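Local coordinates for protein pertussis toxin-like subunit ArtA (Escherichia coli, PDB 4Z9D) that probably transfers ADP-ribose from NAD to trimeric G proteins, as the enzymatic A subunit of a pertussis-like AB5 toxin, at residues A49-T54 against E123-E128; I63-Y68 against F141-S146; N86-I91 against I119-H124. The protein carries 2 engineered substitutions. One frame throughout, in Å; residues are numbered along the deposited sequence.

Contact 1: residues A49-T54 against E123-E128. With NAD (nicotinamide-adenine-dinucleotide), chain F.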
loop_
_atom_site.group_PDB
_atom_site.type_symbol
_atom_site.label_atom_id
_atom_site.label_comp_id
_atom_site.label_asym_id
_atom_site.label_seq_id
_atom_site.Cartn_x
_atom_site.Cartn_y
_atom_site.Cartn_z
ATOM N N ALA A 49 5.620 -9.495 -4.676
ATOM C CA ALA A 49 6.415 -9.542 -3.456
ATOM C C ALA A 49 6.041 -8.414 -2.516
ATOM O O ALA A 49 6.440 -8.400 -1.356
ATOM C CB ALA A 49 7.886 -9.461 -3.778
ATOM N N PHE A 50 5.303 -7.453 -3.036
ATOM C CA PHE A 50 5.152 -6.179 -2.355
ATOM C C PHE A 50 3.738 -5.958 -1.814
ATOM O O PHE A 50 2.752 -6.437 -2.389
ATOM C CB PHE A 50 5.524 -5.038 -3.310
ATOM C CG PHE A 50 6.857 -5.211 -3.986
ATOM C CD1 PHE A 50 8.037 -5.046 -3.272
ATOM C CD2 PHE A 50 6.937 -5.538 -5.336
ATOM C CE1 PHE A 50 9.275 -5.196 -3.888
ATOM C CE2 PHE A 50 8.170 -5.688 -5.969
ATOM C CZ PHE A 50 9.351 -5.521 -5.236
ATOM N N ILE A 51 3.651 -5.194 -0.731
ATOM C CA ILE A 51 2.367 -4.771 -0.159
ATOM C C ILE A 51 2.264 -3.261 -0.332
ATOM O O ILE A 51 3.077 -2.520 0.204
ATOM C CB ILE A 51 2.254 -5.142 1.329
ATOM C CG1 ILE A 51 2.464 -6.652 1.525
ATOM C CG2 ILE A 51 0.917 -4.687 1.910
ATOM C CD1 ILE A 51 2.843 -7.045 2.956
ATOM N N ALA A 52 1.281 -2.806 -1.103
ATOM C CA ALA A 52 1.184 -1.394 -1.462
ATOM C C ALA A 52 0.662 -0.544 -0.315
ATOM O O ALA A 52 -0.282 -0.926 0.376
ATOM C CB ALA A 52 0.279 -1.222 -2.671
ATOM N N THR A 53 1.268 0.625 -0.130
ATOM C CA THR A 53 0.785 1.624 0.831
ATOM C C THR A 53 0.954 3.012 0.222
ATOM O O THR A 53 1.571 3.153 -0.834
ATOM C CB THR A 53 1.550 1.579 2.182
ATOM O OG1 THR A 53 2.881 2.086 1.995
ATOM C CG2 THR A 53 1.633 0.165 2.748
ATOM N N THR A 54 0.401 4.039 0.870
ATOM C CA THR A 54 0.604 5.403 0.397
ATOM C C THR A 54 0.734 6.331 1.592
ATOM O O THR A 54 0.137 6.084 2.644
ATOM C CB THR A 54 -0.572 5.898 -0.497
ATOM O OG1 THR A 54 -0.377 7.278 -0.855
ATOM C CG2 THR A 54 -1.897 5.777 0.256
ATOM N N GLU A 123 7.160 -8.387 1.552
ATOM C CA GLU A 123 6.727 -9.657 2.162
ATOM C C GLU A 123 5.645 -9.544 3.250
ATOM O O GLU A 123 4.597 -10.183 3.146
ATOM C CB GLU A 123 7.927 -10.438 2.737
ATOM C CG GLU A 123 7.568 -11.913 2.991
ATOM C CD GLU A 123 8.609 -12.706 3.794
ATOM O OE1 GLU A 123 9.831 -12.498 3.612
ATOM O OE2 GLU A 123 8.185 -13.535 4.627
ATOM N N HIS A 124 5.882 -8.759 4.293
ATOM C CA HIS A 124 5.020 -8.849 5.478
ATOM C C HIS A 124 5.077 -7.600 6.333
ATOM O O HIS A 124 6.152 -7.160 6.710
ATOM C CB HIS A 124 5.428 -10.072 6.331
ATOM C CG HIS A 124 4.665 -10.214 7.611
ATOM N ND1 HIS A 124 3.285 -10.277 7.658
ATOM C CD2 HIS A 124 5.081 -10.297 8.898
ATOM C CE1 HIS A 124 2.892 -10.391 8.914
ATOM N NE2 HIS A 124 3.956 -10.401 9.687
ATOM N N ILE A 125 3.912 -7.050 6.642
ATOM C CA ILE A 125 3.767 -6.025 7.671
ATOM C C ILE A 125 3.144 -6.646 8.913
ATOM O O ILE A 125 2.004 -7.071 8.870
ATOM C CB ILE A 125 2.858 -4.872 7.192
ATOM C CG1 ILE A 125 3.417 -4.243 5.913
ATOM C CG2 ILE A 125 2.653 -3.819 8.304
ATOM C CD1 ILE A 125 2.395 -3.323 5.206
ATOM N N PRO A 126 3.879 -6.679 10.034
ATOM C CA PRO A 126 3.307 -7.227 11.267
ATOM C C PRO A 126 2.070 -6.475 11.783
ATOM O O PRO A 126 1.941 -5.258 11.593
ATOM C CB PRO A 126 4.465 -7.108 12.270
ATOM C CG PRO A 126 5.707 -6.987 11.430
ATOM C CD PRO A 126 5.281 -6.264 10.194
ATOM N N GLY A 127 1.172 -7.199 12.445
ATOM C CA GLY A 127 0.028 -6.588 13.098
ATOM C C GLY A 127 0.421 -5.503 14.079
ATOM O O GLY A 127 -0.274 -4.490 14.208
ATOM N N GLU A 128 1.553 -5.703 14.751
ATOM C CA GLU A 128 2.052 -4.754 15.736
ATOM C C GLU A 128 2.432 -3.391 15.139
ATOM O O GLU A 128 2.567 -2.413 15.873
ATOM C CB GLU A 128 3.242 -5.363 16.487
ATOM C CG GLU A 128 2.784 -6.315 17.588
ATOM C CD GLU A 128 3.916 -7.099 18.231
ATOM O OE1 GLU A 128 3.729 -7.547 19.388
ATOM O OE2 GLU A 128 4.980 -7.278 17.588
HETATM P PA NAD F . -3.788 -6.282 -3.470
HETATM O O1A NAD F . -2.671 -6.189 -2.495
HETATM O O2A NAD F . -3.869 -7.451 -4.383
HETATM O O5B NAD F . -5.170 -6.137 -2.618
HETATM C C5B NAD F . -6.486 -6.265 -3.181
HETATM C C4B NAD F . -7.282 -7.239 -2.287
HETATM O O4B NAD F . -6.730 -8.587 -2.388
HETATM C C3B NAD F . -7.080 -6.876 -0.847
HETATM O O3B NAD F . -7.962 -5.754 -0.535
HETATM C C2B NAD F . -7.568 -8.144 -0.208
HETATM O O2B NAD F . -8.949 -8.276 -0.499
HETATM C C1B NAD F . -6.826 -9.184 -1.061
HETATM N N9A NAD F . -5.396 -9.514 -0.723
HETATM C C8A NAD F . -4.249 -8.849 -0.852
HETATM N N7A NAD F . -3.263 -9.643 -0.426
HETATM C C5A NAD F . -3.793 -10.811 -0.050
HETATM C C6A NAD F . -3.251 -11.939 0.443
HETATM N N6A NAD F . -1.931 -11.947 0.607
HETATM N N1A NAD F . -3.993 -13.012 0.763
HETATM C C2A NAD F . -5.371 -12.945 0.565
HETATM N N3A NAD F . -5.916 -11.760 0.052
HETATM C C4A NAD F . -5.114 -10.724 -0.244
HETATM O O3 NAD F . -3.800 -4.986 -4.373
HETATM P PN NAD F . -3.653 -3.479 -3.781
HETATM O O1N NAD F . -2.715 -3.456 -2.625
HETATM O O2N NAD F . -4.999 -2.877 -3.671
HETATM O O5D NAD F . -2.873 -2.831 -5.008
HETATM C C5D NAD F . -3.387 -2.872 -6.346
HETATM C C4D NAD F . -2.842 -1.680 -7.140
HETATM O O4D NAD F . -3.147 -0.507 -6.309
HETATM C C3D NAD F . -1.310 -1.743 -7.285
HETATM O O3D NAD F . -0.883 -1.042 -8.459
HETATM C C2D NAD F . -0.910 -0.940 -6.063
HETATM O O2D NAD F . 0.445 -0.453 -6.177
HETATM C C1D NAD F . -1.919 0.203 -6.070
HETATM N N1N NAD F . -1.921 0.883 -4.726
HETATM C C2N NAD F . -2.748 0.403 -3.680
HETATM C C3N NAD F . -2.748 0.978 -2.409
HETATM C C7N NAD F . -3.587 0.501 -1.384
HETATM O O7N NAD F . -3.738 1.274 -0.289
HETATM N N7N NAD F . -4.226 -0.657 -1.565
HETATM C C4N NAD F . -1.899 2.057 -2.174
HETATM C C5N NAD F . -1.082 2.547 -3.192
HETATM C C6N NAD F . -1.072 1.970 -4.458
#
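The backbone N of E123 donates to A49 O at 3.0 Å, a straight bond (165° at the hydrogen). It adds one more rung to the antiparallel pairing of strands 50-54 and 118-122 in the ADP-ribosyltransferase fold, in line with the backbone bonds of I51 to A121 and T53 to I119. E123 then turns the chain: it is the central residue of a classic gamma turn, with H124 N bonded back to V122 O, and beyond it strand 124-125 leaves strand 50-54 to pair with strand 23-24. The polar ends of E123 and H124 accordingly belong to that neighbour, through a salt bridge of E123 to R24 and a bond from H124 ND1 to F23 O.

Where the strands part, the isoleucines I51 and I125 make the contact. CD1 of I51 extends from CG1 (chi2 160°) and so reaches the backbone of the turn, 3.6 Å from E123 O and 3.7 Å from H124 N. I125 reaches back, its side chain slanting across that of I51; I125 CD1 lies 3.9 Å from I51 CG2, while I125 CG1 is 4.1 Å from I51 CD1. T53 extends this apolar patch with CG2, 4.3 Å from I125 CD1, and its hydroxyl OG1 is bonded instead to I119 O. F23 also packs on both isoleucines.

A52, next along strand 50-54, points away from segment 123-128 and lines the NAD pocket. The strand thus separates the I51-I125 packing from the bound NAD: A52 CB rests 3.6 Å from C2N of the nicotinamide ring, and T53 O lies 3.6 Å from C5N of the same ring.

Contact 2: residues I63-Y68 against F141-S146. With NAD (nicotinamide-adenine-dinucleotide), chain F.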
loop_
_atom_site.group_PDB
_atom_site.type_symbol
_atom_site.label_atom_id
_atom_site.label_comp_id
_atom_site.label_asym_id
_atom_site.label_seq_id
_atom_site.Cartn_x
_atom_site.Cartn_y
_atom_site.Cartn_z
ATOM N N ILE A 63 -8.393 5.731 -4.089
ATOM C CA ILE A 63 -8.202 4.289 -4.241
ATOM C C ILE A 63 -9.468 3.521 -3.831
ATOM O O ILE A 63 -9.913 2.606 -4.530
ATOM C CB ILE A 63 -6.991 3.807 -3.404
ATOM C CG1 ILE A 63 -5.691 4.357 -3.992
ATOM C CG2 ILE A 63 -6.934 2.284 -3.331
ATOM C CD1 ILE A 63 -4.484 4.204 -3.055
ATOM N N ALA A 64 -10.051 3.899 -2.697
ATOM C CA ALA A 64 -11.271 3.248 -2.237
ATOM C C ALA A 64 -12.420 3.453 -3.237
ATOM O O ALA A 64 -13.200 2.530 -3.489
ATOM C CB ALA A 64 -11.666 3.769 -0.888
ATOM N N ARG A 65 -12.532 4.661 -3.784
ATOM C CA ARG A 65 -13.575 4.942 -4.775
ATOM C C ARG A 65 -13.450 4.030 -5.991
ATOM O O ARG A 65 -14.445 3.503 -6.501
ATOM C CB ARG A 65 -13.504 6.392 -5.228
ATOM C CG ARG A 65 -14.452 6.731 -6.366
ATOM C CD ARG A 65 -14.408 8.228 -6.656
ATOM N NE ARG A 65 -14.947 8.992 -5.536
ATOM C CZ ARG A 65 -14.216 9.683 -4.670
ATOM N NH1 ARG A 65 -12.898 9.706 -4.775
ATOM N NH2 ARG A 65 -14.813 10.337 -3.683
ATOM N N GLN A 66 -12.210 3.849 -6.438
ATOM C CA GLN A 66 -11.911 3.000 -7.582
ATOM C C GLN A 66 -12.416 1.578 -7.336
ATOM O O GLN A 66 -13.067 0.982 -8.197
ATOM C CB GLN A 66 -10.400 3.006 -7.846
ATOM C CG GLN A 66 -9.938 2.156 -9.015
ATOM C CD GLN A 66 -8.433 1.909 -8.995
ATOM O OE1 GLN A 66 -7.697 2.530 -8.224
ATOM N NE2 GLN A 66 -7.975 0.987 -9.837
ATOM N N TYR A 67 -12.148 1.057 -6.144
ATOM C CA TYR A 67 -12.566 -0.291 -5.796
ATOM C C TYR A 67 -14.076 -0.389 -5.599
ATOM O O TYR A 67 -14.709 -1.306 -6.111
ATOM C CB TYR A 67 -11.835 -0.759 -4.539
ATOM C CG TYR A 67 -10.337 -0.882 -4.739
ATOM C CD1 TYR A 67 -9.784 -0.877 -6.011
ATOM C CD2 TYR A 67 -9.480 -0.973 -3.658
ATOM C CE1 TYR A 67 -8.424 -0.978 -6.204
ATOM C CE2 TYR A 67 -8.113 -1.078 -3.838
ATOM C CZ TYR A 67 -7.591 -1.078 -5.114
ATOM O OH TYR A 67 -6.228 -1.180 -5.310
ATOM N N TYR A 68 -14.644 0.568 -4.869
ATOM C CA TYR A 68 -16.086 0.605 -4.594
ATOM C C TYR A 68 -16.941 0.655 -5.853
ATOM O O TYR A 68 -18.027 0.085 -5.908
ATOM C CB TYR A 68 -16.412 1.824 -3.735
ATOM C CG TYR A 68 -16.361 1.610 -2.243
ATOM C CD1 TYR A 68 -15.714 2.530 -1.420
ATOM C CD2 TYR A 68 -16.979 0.522 -1.651
ATOM C CE1 TYR A 68 -15.666 2.354 -0.053
ATOM C CE2 TYR A 68 -16.938 0.337 -0.282
ATOM C CZ TYR A 68 -16.283 1.262 0.512
ATOM O OH TYR A 68 -16.242 1.088 1.878
ATOM N N PHE A 141 -24.449 6.846 -5.230
ATOM C CA PHE A 141 -25.219 7.827 -6.001
ATOM C C PHE A 141 -24.450 9.138 -6.263
ATOM O O PHE A 141 -24.705 9.823 -7.262
ATOM C CB PHE A 141 -26.527 8.149 -5.276
ATOM C CG PHE A 141 -27.368 6.940 -4.993
ATOM C CD1 PHE A 141 -28.025 6.281 -6.016
ATOM C CD2 PHE A 141 -27.514 6.478 -3.689
ATOM C CE1 PHE A 141 -28.792 5.167 -5.753
ATOM C CE2 PHE A 141 -28.286 5.367 -3.416
ATOM C CZ PHE A 141 -28.927 4.709 -4.451
ATOM N N ASN A 142 -23.524 9.486 -5.366
ATOM C CA ASN A 142 -22.774 10.737 -5.493
ATOM C C ASN A 142 -21.262 10.519 -5.460
ATOM O O ASN A 142 -20.492 11.469 -5.263
ATOM C CB ASN A 142 -23.203 11.706 -4.393
ATOM C CG ASN A 142 -24.678 12.020 -4.452
ATOM O OD1 ASN A 142 -25.155 12.656 -5.398
ATOM N ND2 ASN A 142 -25.425 11.522 -3.479
ATOM N N SER A 143 -20.861 9.261 -5.653
ATOM C CA SER A 143 -19.461 8.830 -5.628
ATOM C C SER A 143 -18.710 9.422 -4.431
ATOM O O SER A 143 -17.639 10.015 -4.575
ATOM C CB SER A 143 -18.795 9.208 -6.959
ATOM O OG SER A 143 -17.517 8.637 -7.116
ATOM N N GLN A 144 -19.294 9.260 -3.246
ATOM C CA GLN A 144 -18.802 9.901 -2.027
ATOM C C GLN A 144 -18.257 8.866 -1.035
ATOM O O GLN A 144 -18.957 7.924 -0.656
ATOM C CB GLN A 144 -19.921 10.734 -1.379
ATOM C CG GLN A 144 -19.437 11.881 -0.470
ATOM C CD GLN A 144 -18.748 11.404 0.809
ATOM O OE1 GLN A 144 -19.240 10.513 1.506
ATOM N NE2 GLN A 144 -17.608 12.014 1.126
ATOM N N VAL A 145 -17.000 9.026 -0.641
ATOM C CA VAL A 145 -16.380 8.113 0.317
ATOM C C VAL A 145 -16.117 8.867 1.615
ATOM O O VAL A 145 -15.489 9.921 1.600
ATOM C CB VAL A 145 -15.050 7.533 -0.218
ATOM C CG1 VAL A 145 -14.492 6.502 0.756
ATOM C CG2 VAL A 145 -15.245 6.913 -1.601
ATOM N N SER A 146 -16.597 8.333 2.735
ATOM C CA SER A 146 -16.362 8.956 4.041
ATOM C C SER A 146 -15.862 7.948 5.077
ATOM O O SER A 146 -15.839 6.748 4.824
ATOM C CB SER A 146 -17.649 9.601 4.572
ATOM O OG SER A 146 -18.040 10.717 3.787
HETATM P PA NAD F . -3.788 -6.282 -3.470
HETATM O O1A NAD F . -2.671 -6.189 -2.495
HETATM O O2A NAD F . -3.869 -7.451 -4.383
HETATM O O5B NAD F . -5.170 -6.137 -2.618
HETATM C C5B NAD F . -6.486 -6.265 -3.181
HETATM C C4B NAD F . -7.282 -7.239 -2.287
HETATM O O4B NAD F . -6.730 -8.587 -2.388
HETATM C C3B NAD F . -7.080 -6.876 -0.847
HETATM O O3B NAD F . -7.962 -5.754 -0.535
HETATM C C2B NAD F . -7.568 -8.144 -0.208
HETATM O O2B NAD F . -8.949 -8.276 -0.499
HETATM C C1B NAD F . -6.826 -9.184 -1.061
HETATM N N9A NAD F . -5.396 -9.514 -0.723
HETATM C C8A NAD F . -4.249 -8.849 -0.852
HETATM N N7A NAD F . -3.263 -9.643 -0.426
HETATM C C5A NAD F . -3.793 -10.811 -0.050
HETATM C C6A NAD F . -3.251 -11.939 0.443
HETATM N N6A NAD F . -1.931 -11.947 0.607
HETATM N N1A NAD F . -3.993 -13.012 0.763
HETATM C C2A NAD F . -5.371 -12.945 0.565
HETATM N N3A NAD F . -5.916 -11.760 0.052
HETATM C C4A NAD F . -5.114 -10.724 -0.244
HETATM O O3 NAD F . -3.800 -4.986 -4.373
HETATM P PN NAD F . -3.653 -3.479 -3.781
HETATM O O1N NAD F . -2.715 -3.456 -2.625
HETATM O O2N NAD F . -4.999 -2.877 -3.671
HETATM O O5D NAD F . -2.873 -2.831 -5.008
HETATM C C5D NAD F . -3.387 -2.872 -6.346
HETATM C C4D NAD F . -2.842 -1.680 -7.140
HETATM O O4D NAD F . -3.147 -0.507 -6.309
HETATM C C3D NAD F . -1.310 -1.743 -7.285
HETATM O O3D NAD F . -0.883 -1.042 -8.459
HETATM C C2D NAD F . -0.910 -0.940 -6.063
HETATM O O2D NAD F . 0.445 -0.453 -6.177
HETATM C C1D NAD F . -1.919 0.203 -6.070
HETATM N N1N NAD F . -1.921 0.883 -4.726
HETATM C C2N NAD F . -2.748 0.403 -3.680
HETATM C C3N NAD F . -2.748 0.978 -2.409
HETATM C C7N NAD F . -3.587 0.501 -1.384
HETATM O O7N NAD F . -3.738 1.274 -0.289
HETATM N N7N NAD F . -4.226 -0.657 -1.565
HETATM C C4N NAD F . -1.899 2.057 -2.174
HETATM C C5N NAD F . -1.082 2.547 -3.192
HETATM C C6N NAD F . -1.072 1.970 -4.458
#
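S143 meets R65 through two oxygens, at the G1 beta bulge that S143 and Q144 form opposite D139. Its carbonyl O takes both NE and NH2 of R65, each at 3.0 Å, so the guanidinium grips a single atom side-on; both nitrogens arrive from the same face of the carbonyl plane, and the oxygen lies close to the guanidinium plane. The bend of the arginine chain at chi3 (-66°) carries NE to this oxygen. S143 OG adds a weak bond from NE, at 3.0 Å and 125°. Q144 offers its CA to the guanidinium edge, while its OE1 accepts a 2.6 Å bond from S146 OG. V145 turns its side chain toward helix 57-68: CG2 sits over one guanidinium face, 4.0 Å from NH2, whereas CG1 approaches A64 CB at 4.3 Å and the edge of the Y68 ring. That tyrosine's hydroxyl bonds to L136 O. One helical turn carries R65 and Y68 toward strand 144-152 and Y67 toward NAD, where Y67 OH donates to O2N at 2.7 Å. No acidic side chain of the two segments meets R65, which implies a charged guanidinium held by neutral oxygens.

Contact 3: residues N86-I91 against I119-H124; sequences NIFYPI and IVAVEH
A121 CB sits squarely over the F88 ring, 3.9 Å from its centroid and 12° off the ring normal, a CH-pi contact between partners in a non-hydrogen-bonded antiparallel pair. F88 lies on the same face of the sheet as A121, I119 and P90, and its chi1 (-64°) turns CG beside the backbone N. The side chain of I119 crosses that of F88 at about a right angle: its CG2 lies near the plane of the ring, at the edge, and 3.7 Å from F88 CB, while CG1 leans toward P90. The phenyl group is therefore held over one face by a methyl and at its rim by a branched residue, and V7 of strand 6-11 packs on it as well.

Y89 and V120 point to the opposite face. The Y89 ring is met slantwise by V122, whose CG1 comes within 4.1 Å of CE1, and loop residues N164, I168 and P169 also pack on this tyrosine. Farther along, I91 crosses V120 at about a right angle, with I91 CG2 4.1 Å from V120 CG1; F50 and H35 also touch V120.

Between the two faces, Y89 and V120 exchange a pair of backbone bonds, Y89 N to V120 O at 2.8 Å and V120 N to Y89 O at 2.9 Å. A third runs from V122 N to I87 O at 3.0 Å. At this end the I87 methyl CG2 lies 3.5 Å from V122 O and also approaches H124 O, as the chain turns out of the sheet. Strand 88-90, its F88 backbone bonded to N164, is thus an outer strand of a three-stranded antiparallel sheet with 118-122 in the middle and 50-54 beyond, the sheet that backs the NAD site in this ADP-ribosyltransferase fold.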
loop_
_atom_site.group_PDB
_atom_site.type_symbol
_atom_site.label_atom_id
_atom_site.label_comp_id
_atom_site.label_asym_id
_atom_site.label_seq_id
_atom_site.Cartn_x
_atom_site.Cartn_y
_atom_site.Cartn_z
ATOM N N ASN A 86 12.018 -0.334 8.293
ATOM C CA ASN A 86 12.968 -0.646 7.219
ATOM C C ASN A 86 12.453 -1.706 6.230
ATOM O O ASN A 86 13.117 -2.030 5.252
ATOM C CB ASN A 86 14.310 -1.098 7.796
ATOM C CG ASN A 86 15.113 0.046 8.411
ATOM O OD1 ASN A 86 16.156 -0.193 9.019
ATOM N ND2 ASN A 86 14.646 1.287 8.240
ATOM N N ILE A 87 11.272 -2.238 6.512
ATOM C CA ILE A 87 10.564 -3.159 5.631
ATOM C C ILE A 87 9.926 -2.400 4.457
ATOM O O ILE A 87 9.628 -2.976 3.407
ATOM C CB ILE A 87 9.442 -3.900 6.438
ATOM C CG1 ILE A 87 10.032 -4.656 7.634
ATOM C CG2 ILE A 87 8.589 -4.824 5.557
ATOM C CD1 ILE A 87 8.977 -5.270 8.547
ATOM N N PHE A 88 9.783 -1.090 4.639
ATOM C CA PHE A 88 9.089 -0.206 3.704
ATOM C C PHE A 88 10.087 0.565 2.861
ATOM O O PHE A 88 11.096 1.051 3.372
ATOM C CB PHE A 88 8.182 0.777 4.456
ATOM C CG PHE A 88 7.049 0.122 5.213
ATOM C CD1 PHE A 88 7.305 -0.664 6.333
ATOM C CD2 PHE A 88 5.728 0.318 4.820
ATOM C CE1 PHE A 88 6.276 -1.247 7.053
ATOM C CE2 PHE A 88 4.684 -0.264 5.530
ATOM C CZ PHE A 88 4.959 -1.049 6.651
ATOM N N TYR A 89 9.801 0.682 1.574
ATOM C CA TYR A 89 10.659 1.410 0.625
ATOM C C TYR A 89 9.844 2.395 -0.193
ATOM O O TYR A 89 8.851 2.005 -0.790
ATOM C CB TYR A 89 11.349 0.448 -0.352
ATOM C CG TYR A 89 12.341 -0.514 0.254
ATOM C CD1 TYR A 89 11.919 -1.669 0.906
ATOM C CD2 TYR A 89 13.708 -0.301 0.112
ATOM C CE1 TYR A 89 12.841 -2.561 1.446
ATOM C CE2 TYR A 89 14.634 -1.193 0.643
ATOM C CZ TYR A 89 14.193 -2.311 1.301
ATOM O OH TYR A 89 15.116 -3.188 1.820
ATOM N N PRO A 90 10.239 3.673 -0.212
ATOM C CA PRO A 90 9.683 4.566 -1.232
ATOM C C PRO A 90 10.106 4.058 -2.609
ATOM O O PRO A 90 11.217 3.539 -2.734
ATOM C CB PRO A 90 10.326 5.925 -0.917
ATOM C CG PRO A 90 10.873 5.789 0.476
ATOM C CD PRO A 90 11.249 4.342 0.616
ATOM N N ILE A 91 9.270 4.198 -3.634
ATOM C CA ILE A 91 9.594 3.529 -4.892
ATOM C C ILE A 91 10.631 4.265 -5.750
ATOM O O ILE A 91 11.274 3.661 -6.598
ATOM C CB ILE A 91 8.328 3.292 -5.754
ATOM C CG1 ILE A 91 7.654 4.602 -6.144
ATOM C CG2 ILE A 91 7.341 2.378 -5.027
ATOM C CD1 ILE A 91 6.467 4.394 -7.054
ATOM N N ILE A 119 4.733 3.846 -1.420
ATOM C CA ILE A 119 5.707 3.140 -0.598
ATOM C C ILE A 119 5.305 1.669 -0.600
ATOM O O ILE A 119 4.127 1.348 -0.445
ATOM C CB ILE A 119 5.771 3.700 0.831
ATOM C CG1 ILE A 119 6.430 5.086 0.814
ATOM C CG2 ILE A 119 6.558 2.771 1.735
ATOM C CD1 ILE A 119 6.486 5.736 2.147
ATOM N N VAL A 120 6.251 0.765 -0.826
ATOM C CA VAL A 120 5.910 -0.651 -0.750
ATOM C C VAL A 120 6.597 -1.303 0.435
ATOM O O VAL A 120 7.728 -0.958 0.760
ATOM C CB VAL A 120 6.292 -1.424 -2.035
ATOM C CG1 VAL A 120 5.506 -0.882 -3.234
ATOM C CG2 VAL A 120 7.776 -1.318 -2.309
ATOM N N ALA A 121 5.910 -2.253 1.065
ATOM C CA ALA A 121 6.529 -3.088 2.089
ATOM C C ALA A 121 6.849 -4.409 1.453
ATOM O O ALA A 121 6.093 -4.912 0.619
ATOM C CB ALA A 121 5.614 -3.277 3.270
ATOM N N VAL A 122 7.962 -4.998 1.850
ATOM C CA VAL A 122 8.321 -6.282 1.273
ATOM C C VAL A 122 7.870 -7.443 2.170
ATOM O O VAL A 122 8.158 -7.481 3.368
ATOM C CB VAL A 122 9.842 -6.357 0.984
ATOM C CG1 VAL A 122 10.223 -5.330 -0.077
ATOM C CG2 VAL A 122 10.671 -6.152 2.258
ATOM N N GLU A 123 7.160 -8.387 1.552
ATOM C CA GLU A 123 6.727 -9.657 2.162
ATOM C C GLU A 123 5.645 -9.544 3.250
ATOM O O GLU A 123 4.597 -10.183 3.146
ATOM C CB GLU A 123 7.927 -10.438 2.737
ATOM C CG GLU A 123 7.568 -11.913 2.991
ATOM C CD GLU A 123 8.609 -12.706 3.794
ATOM O OE1 GLU A 123 9.831 -12.498 3.612
ATOM O OE2 GLU A 123 8.185 -13.535 4.627
ATOM N N HIS A 124 5.882 -8.759 4.293
ATOM C CA HIS A 124 5.020 -8.849 5.478
ATOM C C HIS A 124 5.077 -7.600 6.333
ATOM O O HIS A 124 6.152 -7.160 6.710
ATOM C CB HIS A 124 5.428 -10.072 6.331
ATOM C CG HIS A 124 4.665 -10.214 7.611
ATOM N ND1 HIS A 124 3.285 -10.277 7.658
ATOM C CD2 HIS A 124 5.081 -10.297 8.898
ATOM C CE1 HIS A 124 2.892 -10.391 8.914
ATOM N NE2 HIS A 124 3.956 -10.401 9.687
#

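In the fold
Contacts 1 and 3 are buried neighbours, their centres 7 Å apart, and share E123 and H124. Strand 118-122 joins them: strand 88-90 pairs along one border and strand 50-54 along the other, with F88 CZ packing on I125 CG1 where they meet. Both combine backbone hydrogen bonds with apolar side chains, contact 3 more extensively. Contact 2 lies nearer the surface, about 23 Å from contact 1 between centres, and joins helix 57-68 to strand 144-152, one of two outermost strands of the four-stranded sheet, through R65 and V145, with the polar bonds at R65. Strand 50-54 and helix 57-68 both touch NAD; the V120 side chain of contact 3 stays about 6 Å away.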